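Local coordinates for protein putative protease (Parabacteroides distasonis ATCC 8503, PDB 3KD4) that is of uncertain function but is possibly an exported protease, at residues 446-458 with 486-499. Numbering follows the deposited sequence.
Sequences QVISKPFGKVTRT and DVRSLIHEWTNPDN
With CG beside the backbone N (chi1 -62°), Leu490 drives its branched end from the helix into the hairpin 446-458, where CD1 lies 3.5 Å from Gly453 CA, tighter than usual for two carbons. Its other methyl, CD2, sits over strand 446-450, close to Ile448 CG2 and the CG of Lys450. One turn further along the helix, Glu493 leaves with CG anti to its backbone N (chi1 -173°) and bends at chi2, and its side chain and that of Ile448 run past each other head to tail; OE2 comes within 3.4 Å of Ile448 CG2. The CG of Glu493 meanwhile packs at 3.7 Å against CG1 of Val455, whose CG2 reaches the carbonyl oxygen of Leu490. A water bonded to Glu493 OE2 also bonds, weakly, to Gln446 O.

Each end of this greasy seam is polar. At the turn, the Lys450 chain passes roughly perpendicular to the Asp486 side chain, and the salt bridge from NZ to OD1 is long, 4.0 Å; a water bonded to both atoms closes the gap. At the far end, Arg457 NH1 donates to Asn499 O (3.1 Å), which lies in the guanidinium plane although the nitrogen stands well above the carbonyl plane. Gln446 OE1 covers one face of that guanidinium, and Asn499 is itself tied back by ND2 to Glu493 O (2.7 Å), on a lone pair.

The helix axis runs 25° from strand 453-458, 8.1 Å away, and nearly antiparallel to edge strand 446-450. Helix 481-495 thus lies along one face of the five-stranded mixed sheet, close to the direction of its strands, with Leu490 also touching Leu474, and Trp494, its NE1 bonded to Asp402, resting on Ile472 of strand 465-474 and Val427 of strand 423-433.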
loop_
_atom_site.group_PDB
_atom_site.type_symbol
_atom_site.label_atom_id
_atom_site.label_comp_id
_atom_site.label_asym_id
_atom_site.label_seq_id
_atom_site.Cartn_x
_atom_site.Cartn_y
_atom_site.Cartn_z
ATOM N N GLN A 446 36.452 3.823 -8.245
ATOM C CA GLN A 446 35.899 2.795 -7.329
ATOM C C GLN A 446 34.640 2.200 -7.926
ATOM O O GLN A 446 33.695 2.924 -8.209
ATOM C CB GLN A 446 35.600 3.372 -5.941
ATOM C CG GLN A 446 36.893 3.831 -5.215
ATOM C CD GLN A 446 36.694 4.111 -3.744
ATOM O OE1 GLN A 446 35.576 4.332 -3.277
ATOM N NE2 GLN A 446 37.791 4.138 -3.009
ATOM N N VAL A 447 34.672 0.889 -8.139
ATOM C CA VAL A 447 33.592 0.150 -8.756
ATOM C C VAL A 447 33.284 -1.089 -7.925
ATOM O O VAL A 447 34.191 -1.805 -7.499
ATOM C CB VAL A 447 33.909 -0.344 -10.170
ATOM C CG1 VAL A 447 32.646 -1.017 -10.775
ATOM C CG2 VAL A 447 34.366 0.801 -11.064
ATOM N N ILE A 448 32.003 -1.279 -7.651
ATOM C CA ILE A 448 31.502 -2.508 -7.073
ATOM C C ILE A 448 30.434 -3.046 -8.033
ATOM O O ILE A 448 29.472 -2.363 -8.382
ATOM C CB ILE A 448 30.971 -2.312 -5.633
ATOM C CG1 ILE A 448 30.417 -3.646 -5.120
ATOM C CG2 ILE A 448 29.927 -1.162 -5.576
ATOM C CD1 ILE A 448 30.178 -3.710 -3.629
ATOM N N SER A 449 30.655 -4.251 -8.515
ATOM C CA SER A 449 29.804 -4.829 -9.525
ATOM C C SER A 449 29.259 -6.170 -9.051
ATOM O O SER A 449 30.014 -7.040 -8.607
ATOM C CB SER A 449 30.606 -5.004 -10.805
ATOM O OG SER A 449 29.709 -5.198 -11.864
ATOM N N LYS A 450 27.951 -6.338 -9.140
ATOM C CA LYS A 450 27.299 -7.531 -8.637
ATOM C C LYS A 450 26.331 -7.992 -9.695
ATOM O O LYS A 450 26.096 -7.283 -10.676
ATOM C CB LYS A 450 26.542 -7.228 -7.328
ATOM C CG LYS A 450 27.451 -6.924 -6.128
ATOM C CD LYS A 450 28.394 -8.049 -5.744
ATOM C CE LYS A 450 29.278 -7.602 -4.600
ATOM N NZ LYS A 450 30.262 -8.619 -4.172
ATOM N N PRO A 451 25.760 -9.184 -9.508
ATOM C CA PRO A 451 24.885 -9.688 -10.564
ATOM C C PRO A 451 23.686 -8.785 -10.900
ATOM O O PRO A 451 23.246 -8.798 -12.024
ATOM C CB PRO A 451 24.409 -11.035 -10.009
ATOM C CG PRO A 451 25.488 -11.459 -9.030
ATOM C CD PRO A 451 26.006 -10.200 -8.454
ATOM N N PHE A 452 23.194 -7.986 -9.965
ATOM C CA PHE A 452 21.957 -7.244 -10.226
ATOM C C PHE A 452 22.150 -5.738 -10.127
ATOM O O PHE A 452 21.184 -4.983 -10.134
ATOM C CB PHE A 452 20.851 -7.787 -9.311
ATOM C CG PHE A 452 20.527 -9.233 -9.580
ATOM C CD1 PHE A 452 20.053 -9.634 -10.847
ATOM C CD2 PHE A 452 20.754 -10.213 -8.614
ATOM C CE1 PHE A 452 19.794 -11.001 -11.136
ATOM C CE2 PHE A 452 20.497 -11.568 -8.879
ATOM C CZ PHE A 452 20.004 -11.959 -10.141
ATOM N N GLY A 453 23.406 -5.284 -10.094
ATOM C CA GLY A 453 23.648 -3.844 -10.155
ATOM C C GLY A 453 25.105 -3.464 -10.042
ATOM O O GLY A 453 25.973 -4.322 -10.050
ATOM N N LYS A 454 25.356 -2.164 -9.921
ATOM C CA LYS A 454 26.727 -1.654 -9.932
ATOM C C LYS A 454 26.715 -0.251 -9.367
ATOM O O LYS A 454 25.770 0.488 -9.581
ATOM C CB LYS A 454 27.254 -1.663 -11.384
ATOM C CG LYS A 454 28.656 -1.087 -11.597
ATOM C CD LYS A 454 29.128 -1.242 -13.020
ATOM C CE LYS A 454 28.464 -0.241 -13.961
ATOM N NZ LYS A 454 29.091 -0.309 -15.375
ATOM N N VAL A 455 27.760 0.088 -8.627
ATOM C CA VAL A 455 27.970 1.437 -8.093
ATOM C C VAL A 455 29.382 1.874 -8.519
ATOM O O VAL A 455 30.326 1.092 -8.430
ATOM C CB VAL A 455 27.853 1.499 -6.558
ATOM C CG1 VAL A 455 28.288 2.859 -6.026
ATOM C CG2 VAL A 455 26.433 1.177 -6.093
ATOM N N THR A 456 29.523 3.098 -9.016
ATOM C CA THR A 456 30.832 3.586 -9.358
ATOM C C THR A 456 31.060 4.973 -8.815
ATOM O O THR A 456 30.112 5.748 -8.603
ATOM C CB THR A 456 31.057 3.654 -10.890
ATOM O OG1 THR A 456 30.237 4.695 -11.413
ATOM C CG2 THR A 456 30.782 2.288 -11.599
ATOM N N ARG A 457 32.342 5.299 -8.663
ATOM C CA ARG A 457 32.772 6.644 -8.336
ATOM C C ARG A 457 34.025 6.949 -9.153
ATOM O O ARG A 457 34.990 6.168 -9.149
ATOM C CB ARG A 457 33.092 6.762 -6.852
ATOM C CG ARG A 457 33.430 8.156 -6.436
ATOM C CD ARG A 457 33.845 8.199 -4.989
ATOM N NE ARG A 457 35.237 7.819 -4.803
ATOM C CZ ARG A 457 35.872 7.833 -3.633
ATOM N NH1 ARG A 457 35.232 8.184 -2.523
ATOM N NH2 ARG A 457 37.166 7.520 -3.570
ATOM N N THR A 458 33.999 8.064 -9.872
ATOM C CA THR A 458 35.193 8.504 -10.573
ATOM C C THR A 458 35.533 9.881 -10.043
ATOM O O THR A 458 34.642 10.661 -9.713
ATOM C CB THR A 458 34.976 8.602 -12.080
ATOM O OG1 THR A 458 33.948 9.557 -12.310
ATOM C CG2 THR A 458 34.556 7.292 -12.660
ATOM N N ASP A 486 24.617 -9.391 -1.719
ATOM C CA ASP A 486 25.067 -8.698 -2.904
ATOM C C ASP A 486 24.352 -7.364 -3.144
ATOM O O ASP A 486 25.023 -6.389 -3.502
ATOM C CB ASP A 486 24.932 -9.585 -4.145
ATOM C CG ASP A 486 25.949 -10.715 -4.174
ATOM O OD1 ASP A 486 26.959 -10.660 -3.423
ATOM O OD2 ASP A 486 25.730 -11.678 -4.947
ATOM N N VAL A 487 23.029 -7.288 -2.971
ATOM C CA VAL A 487 22.358 -6.009 -3.191
ATOM C C VAL A 487 22.619 -5.047 -2.001
ATOM O O VAL A 487 22.743 -3.835 -2.169
ATOM C CB VAL A 487 20.848 -6.150 -3.532
ATOM C CG1 VAL A 487 20.076 -6.787 -2.413
ATOM C CG2 VAL A 487 20.256 -4.755 -3.925
ATOM N N ARG A 488 22.729 -5.606 -0.802
ATOM C CA ARG A 488 23.037 -4.805 0.356
ATOM C C ARG A 488 24.406 -4.143 0.197
ATOM O O ARG A 488 24.576 -2.990 0.538
ATOM C CB ARG A 488 23.000 -5.654 1.607
ATOM C CG ARG A 488 23.389 -4.899 2.868
ATOM C CD ARG A 488 23.264 -5.846 3.995
ATOM N NE ARG A 488 23.688 -5.265 5.251
ATOM C CZ ARG A 488 24.874 -5.481 5.830
ATOM N NH1 ARG A 488 25.801 -6.261 5.260
ATOM N NH2 ARG A 488 25.139 -4.907 7.005
ATOM N N SER A 489 25.375 -4.862 -0.334
ATOM C CA SER A 489 26.690 -4.252 -0.525
ATOM C C SER A 489 26.632 -3.094 -1.546
ATOM O O SER A 489 27.272 -2.089 -1.342
ATOM C CB SER A 489 27.742 -5.315 -0.855
ATOM O OG SER A 489 27.584 -5.798 -2.172
ATOM N N LEU A 490 25.773 -3.187 -2.571
ATOM C CA LEU A 490 25.586 -2.088 -3.510
ATOM C C LEU A 490 24.984 -0.889 -2.826
ATOM O O LEU A 490 25.484 0.256 -2.957
ATOM C CB LEU A 490 24.697 -2.509 -4.704
ATOM C CG LEU A 490 25.206 -3.636 -5.608
ATOM C CD1 LEU A 490 24.168 -4.031 -6.713
ATOM C CD2 LEU A 490 26.555 -3.261 -6.264
ATOM N N ILE A 491 23.892 -1.138 -2.088
ATOM C CA ILE A 491 23.134 -0.049 -1.472
ATOM C C ILE A 491 24.028 0.637 -0.449
ATOM O O ILE A 491 24.089 1.865 -0.361
ATOM C CB ILE A 491 21.791 -0.536 -0.819
ATOM C CG1 ILE A 491 20.837 -1.003 -1.919
ATOM C CG2 ILE A 491 21.175 0.584 0.019
ATOM C CD1 ILE A 491 19.729 -2.006 -1.429
ATOM N N HIS A 492 24.737 -0.171 0.306
ATOM C CA HIS A 492 25.668 0.361 1.285
ATOM C C HIS A 492 26.820 1.176 0.630
ATOM O O HIS A 492 27.233 2.205 1.147
ATOM C CB HIS A 492 26.197 -0.801 2.124
ATOM C CG HIS A 492 27.284 -0.423 3.070
ATOM N ND1 HIS A 492 27.050 0.337 4.199
ATOM C CD2 HIS A 492 28.602 -0.732 3.086
ATOM C CE1 HIS A 492 28.190 0.516 4.844
ATOM N NE2 HIS A 492 29.145 -0.133 4.198
ATOM N N GLU A 493 27.323 0.719 -0.512
ATOM C CA GLU A 493 28.383 1.473 -1.205
ATOM C C GLU A 493 27.867 2.857 -1.559
ATOM O O GLU A 493 28.595 3.854 -1.430
ATOM C CB GLU A 493 28.887 0.744 -2.450
ATOM C CG GLU A 493 30.119 1.435 -3.093
ATOM C CD GLU A 493 31.382 0.589 -3.039
ATOM O OE1 GLU A 493 31.533 -0.223 -2.121
ATOM O OE2 GLU A 493 32.214 0.743 -3.951
ATOM N N TRP A 494 26.596 2.931 -1.942
ATOM C CA TRP A 494 25.976 4.207 -2.266
ATOM C C TRP A 494 25.789 5.118 -1.050
ATOM O O TRP A 494 26.110 6.304 -1.123
ATOM C CB TRP A 494 24.626 4.014 -2.976
ATOM C CG TRP A 494 24.055 5.299 -3.414
ATOM C CD1 TRP A 494 23.082 6.001 -2.807
ATOM C CD2 TRP A 494 24.455 6.062 -4.554
ATOM N NE1 TRP A 494 22.844 7.184 -3.482
ATOM C CE2 TRP A 494 23.664 7.230 -4.578
ATOM C CE3 TRP A 494 25.394 5.868 -5.562
ATOM C CZ2 TRP A 494 23.785 8.201 -5.581
ATOM C CZ3 TRP A 494 25.516 6.831 -6.576
ATOM C CH2 TRP A 494 24.708 7.977 -6.579
ATOM N N THR A 495 25.269 4.572 0.046
ATOM C CA THR A 495 24.816 5.403 1.168
ATOM C C THR A 495 25.919 5.689 2.192
ATOM O O THR A 495 25.828 6.666 2.907
ATOM C CB THR A 495 23.626 4.784 1.922
ATOM O OG1 THR A 495 24.000 3.493 2.438
ATOM C CG2 THR A 495 22.383 4.635 0.981
ATOM N N ASN A 496 26.930 4.833 2.285
ATOM C CA ASN A 496 28.005 5.001 3.307
ATOM C C ASN A 496 28.652 6.379 3.155
ATOM O O ASN A 496 29.241 6.666 2.117
ATOM C CB ASN A 496 29.055 3.919 3.121
ATOM C CG ASN A 496 30.127 3.940 4.180
ATOM O OD1 ASN A 496 29.825 3.907 5.355
ATOM N ND2 ASN A 496 31.408 3.905 3.758
ATOM N N PRO A 497 28.507 7.251 4.161
ATOM C CA PRO A 497 28.975 8.651 4.060
ATOM C C PRO A 497 30.458 8.791 3.738
ATOM O O PRO A 497 30.843 9.727 3.039
ATOM C CB PRO A 497 28.703 9.227 5.464
ATOM C CG PRO A 497 27.702 8.320 6.083
ATOM C CD PRO A 497 27.888 6.957 5.466
ATOM N N ASP A 498 31.288 7.870 4.233
ATOM C CA ASP A 498 32.722 7.910 3.913
ATOM C C ASP A 498 32.960 7.909 2.412
ATOM O O ASP A 498 33.954 8.442 1.931
ATOM C CB ASP A 498 33.461 6.719 4.524
ATOM C CG ASP A 498 33.719 6.887 5.982
ATOM O OD1 ASP A 498 33.561 8.024 6.467
ATOM O OD2 ASP A 498 34.062 5.884 6.648
ATOM N N ASN A 499 32.046 7.317 1.657
ATOM C CA ASN A 499 32.255 7.210 0.214
ATOM C C ASN A 499 32.044 8.520 -0.506
ATOM O O ASN A 499 32.326 8.623 -1.680
ATOM C CB ASN A 499 31.380 6.079 -0.351
ATOM C CG ASN A 499 31.724 4.728 0.249
ATOM O OD1 ASN A 499 32.808 4.552 0.807
ATOM N ND2 ASN A 499 30.835 3.742 0.079
HETATM O O HOH W 1 31.888 2.727 -5.913
HETATM O O HOH W 2 28.623 -9.127 -1.936
HETATM O O HOH W 3 36.010 8.723 0.043
#